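Local coordinates for protein lysozyme (Asticcacaulis excentricus, PDB 6H9D) that serves as the muramidase domain of SpmX, is akin to phage enzymes that cleave peptidoglycan, and probably acts in cell morphogenesis and stalk synthesis, at residues E12-F17 with A55-D60; D82-F87 with E94-S99. All coordinates share one frame; numbering follows the deposited sequence.

Contact 1 of 2, residues E12-F17 with A55-D60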
loop_
_atom_site.group_PDB
_atom_site.type_symbol
_atom_site.label_atom_id
_atom_site.label_comp_id
_atom_site.label_asym_id
_atom_site.label_seq_id
_atom_site.Cartn_x
_atom_site.Cartn_y
_atom_site.Cartn_z
ATOM N N GLU A 12 6.609 4.502 -7.081
ATOM C CA GLU A 12 6.291 4.020 -8.443
ATOM C C GLU A 12 5.645 2.623 -8.373
ATOM O O GLU A 12 4.713 2.326 -9.107
ATOM C CB GLU A 12 7.537 3.963 -9.335
ATOM C CG GLU A 12 8.169 5.312 -9.629
ATOM C CD GLU A 12 7.220 6.431 -10.031
ATOM O OE1 GLU A 12 6.358 6.189 -10.908
ATOM O OE2 GLU A 12 7.359 7.539 -9.462
ATOM N N LEU A 13 6.138 1.762 -7.483
ATOM C CA LEU A 13 5.532 0.447 -7.295
ATOM C C LEU A 13 4.041 0.601 -6.938
ATOM O O LEU A 13 3.155 -0.008 -7.526
ATOM C CB LEU A 13 6.280 -0.307 -6.190
ATOM C CG LEU A 13 5.655 -1.658 -5.842
ATOM C CD1 LEU A 13 5.815 -2.613 -7.010
ATOM C CD2 LEU A 13 6.242 -2.267 -4.582
ATOM N N ILE A 14 3.765 1.462 -5.963
ATOM C CA ILE A 14 2.419 1.648 -5.462
ATOM C C ILE A 14 1.522 2.187 -6.578
ATOM O O ILE A 14 0.404 1.702 -6.787
ATOM C CB ILE A 14 2.449 2.541 -4.208
ATOM C CG1 ILE A 14 3.059 1.746 -3.050
ATOM C CG2 ILE A 14 1.073 3.094 -3.880
ATOM C CD1 ILE A 14 3.247 2.525 -1.775
ATOM N N LYS A 15 2.048 3.156 -7.324
ATOM C CA LYS A 15 1.312 3.778 -8.409
ATOM C C LYS A 15 0.991 2.740 -9.500
ATOM O O LYS A 15 0.007 2.872 -10.206
ATOM C CB LYS A 15 2.172 4.924 -8.934
ATOM C CG LYS A 15 1.527 5.870 -9.919
ATOM C CD LYS A 15 2.541 6.860 -10.469
ATOM C CE LYS A 15 3.146 7.703 -9.371
ATOM N NZ LYS A 15 4.053 8.738 -9.911
ATOM N N SER A 16 1.849 1.733 -9.652
ATOM C CA SER A 16 1.743 0.764 -10.734
ATOM C C SER A 16 0.489 -0.088 -10.553
ATOM O O SER A 16 0.001 -0.649 -11.510
ATOM C CB SER A 16 2.989 -0.095 -10.834
ATOM O OG SER A 16 3.067 -0.996 -9.740
ATOM N N PHE A 17 -0.047 -0.150 -9.329
ATOM C CA PHE A 17 -1.236 -0.921 -9.047
ATOM C C PHE A 17 -2.494 -0.056 -9.171
ATOM O O PHE A 17 -3.603 -0.547 -8.984
ATOM C CB PHE A 17 -1.160 -1.569 -7.652
ATOM C CG PHE A 17 0.081 -2.384 -7.416
ATOM C CD1 PHE A 17 0.390 -3.440 -8.252
ATOM C CD2 PHE A 17 0.947 -2.100 -6.367
ATOM C CE1 PHE A 17 1.555 -4.164 -8.065
ATOM C CE2 PHE A 17 2.086 -2.856 -6.158
ATOM C CZ PHE A 17 2.389 -3.887 -7.019
ATOM N N ALA A 55 1.865 13.882 -6.181
ATOM C CA ALA A 55 1.889 14.650 -4.955
ATOM C C ALA A 55 0.784 14.165 -4.016
ATOM O O ALA A 55 1.047 13.929 -2.860
ATOM C CB ALA A 55 1.769 16.122 -5.253
ATOM N N LEU A 56 -0.433 13.990 -4.534
ATOM C CA LEU A 56 -1.567 13.578 -3.728
ATOM C C LEU A 56 -1.371 12.160 -3.178
ATOM O O LEU A 56 -1.757 11.871 -2.047
ATOM C CB LEU A 56 -2.849 13.678 -4.562
ATOM C CG LEU A 56 -3.211 15.095 -5.021
ATOM C CD1 LEU A 56 -4.337 15.053 -6.028
ATOM C CD2 LEU A 56 -3.592 15.972 -3.839
ATOM N N LEU A 57 -0.798 11.266 -3.980
ATOM C CA LEU A 57 -0.535 9.904 -3.529
ATOM C C LEU A 57 0.454 9.974 -2.353
ATOM O O LEU A 57 0.257 9.296 -1.349
ATOM C CB LEU A 57 -0.026 9.040 -4.698
ATOM C CG LEU A 57 0.512 7.651 -4.326
ATOM C CD1 LEU A 57 -0.557 6.808 -3.636
ATOM C CD2 LEU A 57 1.048 6.933 -5.549
ATOM N N ARG A 58 1.471 10.844 -2.436
ATOM C CA ARG A 58 2.451 10.952 -1.347
ATOM C C ARG A 58 1.759 11.478 -0.085
ATOM O O ARG A 58 2.122 11.085 1.007
ATOM C CB ARG A 58 3.652 11.807 -1.768
ATOM C CG ARG A 58 4.529 11.140 -2.823
ATOM C CD ARG A 58 5.467 12.101 -3.538
ATOM N NE ARG A 58 6.383 11.404 -4.441
ATOM C CZ ARG A 58 7.566 10.919 -4.060
ATOM N NH1 ARG A 58 7.932 11.023 -2.798
ATOM N NH2 ARG A 58 8.364 10.335 -4.935
ATOM N N PHE A 59 0.736 12.331 -0.230
ATOM C CA PHE A 59 -0.059 12.747 0.949
ATOM C C PHE A 59 -0.764 11.538 1.564
ATOM O O PHE A 59 -0.731 11.332 2.746
ATOM C CB PHE A 59 -1.119 13.786 0.602
ATOM C CG PHE A 59 -0.607 15.140 0.180
ATOM C CD1 PHE A 59 0.664 15.574 0.532
ATOM C CD2 PHE A 59 -1.423 15.994 -0.545
ATOM C CE1 PHE A 59 1.120 16.821 0.130
ATOM C CE2 PHE A 59 -0.969 17.244 -0.934
ATOM C CZ PHE A 59 0.287 17.665 -0.576
ATOM N N ASP A 60 -1.400 10.719 0.722
ATOM C CA ASP A 60 -2.170 9.569 1.182
ATOM C C ASP A 60 -1.224 8.553 1.855
ATOM O O ASP A 60 -1.640 7.763 2.687
ATOM C CB ASP A 60 -2.982 8.979 0.023
ATOM C CG ASP A 60 -4.140 9.871 -0.416
ATOM O OD1 ASP A 60 -4.663 10.605 0.439
ATOM O OD2 ASP A 60 -4.489 9.862 -1.620
HETATM O O HOH W 1 7.576 9.972 -7.536
#

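Contact 2 of 2, residues D82-F87 with E94-S99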
loop_
_atom_site.group_PDB
_atom_site.type_symbol
_atom_site.label_atom_id
_atom_site.label_comp_id
_atom_site.label_asym_id
_atom_site.label_seq_id
_atom_site.Cartn_x
_atom_site.Cartn_y
_atom_site.Cartn_z
ATOM N N ASP A 82 9.865 0.044 1.734
ATOM C CA ASP A 82 9.072 0.398 0.565
ATOM C C ASP A 82 7.980 -0.668 0.332
ATOM O O ASP A 82 6.831 -0.342 0.113
ATOM C CB ASP A 82 9.954 0.502 -0.679
ATOM C CG ASP A 82 10.762 1.783 -0.809
ATOM O OD1 ASP A 82 10.516 2.747 -0.033
ATOM O OD2 ASP A 82 11.609 1.813 -1.705
ATOM N N ALA A 83 8.374 -1.944 0.339
ATOM C CA ALA A 83 7.416 -3.065 0.136
ATOM C C ALA A 83 6.373 -3.107 1.263
ATOM O O ALA A 83 5.199 -3.382 0.994
ATOM C CB ALA A 83 8.139 -4.385 0.038
ATOM N N LEU A 84 6.807 -2.897 2.514
ATOM C CA LEU A 84 5.855 -2.908 3.645
ATOM C C LEU A 84 4.867 -1.733 3.547
ATOM O O LEU A 84 3.711 -1.901 3.880
ATOM C CB LEU A 84 6.600 -2.899 4.980
ATOM C CG LEU A 84 7.281 -4.218 5.350
ATOM C CD1 LEU A 84 8.024 -4.080 6.661
ATOM C CD2 LEU A 84 6.298 -5.376 5.425
ATOM N N VAL A 85 5.320 -0.566 3.085
ATOM C CA VAL A 85 4.423 0.577 2.905
ATOM C C VAL A 85 3.367 0.260 1.839
ATOM O O VAL A 85 2.188 0.539 2.022
ATOM C CB VAL A 85 5.205 1.849 2.547
ATOM C CG1 VAL A 85 4.268 2.955 2.097
ATOM C CG2 VAL A 85 6.046 2.331 3.716
ATOM N N SER A 86 3.790 -0.380 0.743
ATOM C CA SER A 86 2.903 -0.762 -0.326
ATOM C C SER A 86 1.855 -1.730 0.220
ATOM O O SER A 86 0.643 -1.581 -0.019
ATOM C CB SER A 86 3.657 -1.373 -1.496
ATOM O OG SER A 86 2.752 -1.775 -2.533
ATOM N N PHE A 87 2.339 -2.683 1.015
ATOM C CA PHE A 87 1.525 -3.750 1.549
ATOM C C PHE A 87 0.517 -3.168 2.562
ATOM O O PHE A 87 -0.676 -3.385 2.459
ATOM C CB PHE A 87 2.424 -4.805 2.189
ATOM C CG PHE A 87 1.671 -5.932 2.855
ATOM C CD1 PHE A 87 1.036 -6.898 2.099
ATOM C CD2 PHE A 87 1.595 -6.011 4.234
ATOM C CE1 PHE A 87 0.332 -7.924 2.713
ATOM C CE2 PHE A 87 0.905 -7.047 4.845
ATOM C CZ PHE A 87 0.269 -7.998 4.086
ATOM N N GLU A 94 -4.882 -0.925 10.126
ATOM C CA GLU A 94 -5.470 -1.745 11.179
ATOM C C GLU A 94 -5.098 -3.216 10.949
ATOM O O GLU A 94 -4.590 -3.896 11.824
ATOM C CB GLU A 94 -6.993 -1.581 11.210
ATOM C CG GLU A 94 -7.665 -2.492 12.235
ATOM C CD GLU A 94 -9.170 -2.333 12.355
ATOM O OE1 GLU A 94 -9.681 -1.256 11.998
ATOM O OE2 GLU A 94 -9.824 -3.288 12.800
ATOM N N ALA A 95 -5.399 -3.718 9.752
ATOM C CA ALA A 95 -5.103 -5.110 9.416
ATOM C C ALA A 95 -3.590 -5.362 9.507
ATOM O O ALA A 95 -3.141 -6.437 9.945
ATOM C CB ALA A 95 -5.652 -5.409 8.046
ATOM N N PHE A 96 -2.791 -4.376 9.089
ATOM C CA PHE A 96 -1.333 -4.537 9.098
ATOM C C PHE A 96 -0.853 -4.731 10.536
ATOM O O PHE A 96 -0.071 -5.629 10.817
ATOM C CB PHE A 96 -0.624 -3.339 8.476
ATOM C CG PHE A 96 0.878 -3.459 8.452
ATOM C CD1 PHE A 96 1.496 -4.440 7.694
ATOM C CD2 PHE A 96 1.666 -2.576 9.158
ATOM C CE1 PHE A 96 2.877 -4.565 7.684
ATOM C CE2 PHE A 96 3.046 -2.682 9.134
ATOM C CZ PHE A 96 3.649 -3.684 8.400
ATOM N N GLY A 97 -1.331 -3.857 11.430
ATOM C CA GLY A 97 -1.040 -3.931 12.867
ATOM C C GLY A 97 -1.250 -5.317 13.455
ATOM O O GLY A 97 -0.526 -5.713 14.352
ATOM N N GLN A 98 -2.240 -6.061 12.954
ATOM C CA GLN A 98 -2.625 -7.342 13.529
ATOM C C GLN A 98 -2.071 -8.514 12.712
ATOM O O GLN A 98 -2.408 -9.647 13.017
ATOM C CB GLN A 98 -4.153 -7.476 13.570
ATOM C CG GLN A 98 -4.844 -6.402 14.407
ATOM C CD GLN A 98 -4.173 -6.185 15.742
ATOM O OE1 GLN A 98 -3.778 -5.070 16.085
ATOM N NE2 GLN A 98 -4.016 -7.260 16.500
ATOM N N SER A 99 -1.248 -8.239 11.682
ATOM C CA SER A 99 -0.947 -9.248 10.645
ATOM C C SER A 99 0.195 -10.185 11.062
ATOM O O SER A 99 1.123 -9.804 11.785
ATOM C CB SER A 99 -0.614 -8.595 9.311
ATOM O OG SER A 99 0.601 -7.855 9.399
#

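Contact 1 of 2, residues E12-F17 with A55-D60
Leu57 reaches from its helix to residues 12-17 and spreads its two methyls over neighbouring side chains there. Its CD1 lies 4.1 Å from Ile14 CG2, while its CD2 meets the stem of Lys15, with Leu57 CD2 4.1 Å from Lys15 CB. Ile14 turns CG2 away from its own backbone N, and this methyl touches both arms of the leucine fork. With Leu57 CA and Lys15 CA 8.0 Å apart, the forked end of leucine can reach two neighbouring side chains at once, and isoleucine gives it a broad, branched surface.

Lys15 serves two environments. Its CB joins the apolar layer, whereas the bend at chi3 (-60°) brings NZ toward acids: Glu12 OE2 is 3.5 Å from Lys15 NZ in a salt bridge, and Asp54 makes another. Asp54 also pairs with Arg58, so its carboxylate ties both cations together. A water adds a polar bridge, donating to Glu12 OE2 and accepting from Arg58 NH2 at 2.7 Å, at the edge of the guanidinium.

Lys15 also touches Tyr36 in a loop. Ile14 is packed by Leu61, farther along helix 50-71, and by Phe89 of helix 78-91, while Leu13 and Phe17 lean on helix 133-146.

Contact 2 of 2, residues D82-F87 with E94-S99
Phe96 projects from helix 93-97 toward helix 78-91, where Phe87 and Leu84, one turn apart, receive its ring. The contact across the segments is apolar, between three buried residues. The two aromatics approach obliquely: Phe96 CD1 comes to the rim of the Phe87 ring, near that ring's plane, 3.8 Å from Phe87 CD2. Both phenylalanines hold CG anti to the backbone N (chi1 177° for Phe87), which extends both rings away from their backbones until they meet. Leu84 comes to the next ring carbon, its CD2 4.2 Å from Phe96 CE1, and the two side chains cross at about a right angle. A branched aliphatic can follow the outline of a large ring without any polar demand.

Here, in the helical lobe of the phage (T4-type) lysozyme fold, the chain changes direction into helix 93-97, setting Phe96 against the side of helix 78-91.

Polar bonds secure the turn into helix 100-106. Phe96 O accepts from Ser99 N at 3.0 Å and from Ser99 OG at 2.7 Å, the hydroxyl lying in the carbonyl plane on a lone pair. Ser99 is also the N-cap of that helix, its OG accepting from Leu102 N; a small hydroxyl can do both jobs in a buried place.

Among outside neighbours, Trp120 packs edge-to-face with Phe87, Phe146 touches Leu84, and Leu71 of helix 50-71 touches Phe96.

In the fold
All of contact 1 precedes contact 2 along the chain, and their centres lie about 15 Å apart. Helix 50-71, which contributes to contact 1, is followed by helix 78-91 of contact 2, and the two contacts meet directly: Ile14 CG1 is 3.5 Å from Ser86 CB, and Ile14 CD1 is 4.0 Å from Val85 CG1. Helix 78-91 thus faces helix 8-16 with Val85 and Ser86 and helix 93-97 with Leu84 and Phe87. Val85 also rests on Ile64 and Val68 of helix 50-71. As in T4-type lysozymes, the long helix 50-71 probably links the two lobes, and helix 8-16 packs against both it and helix 78-91.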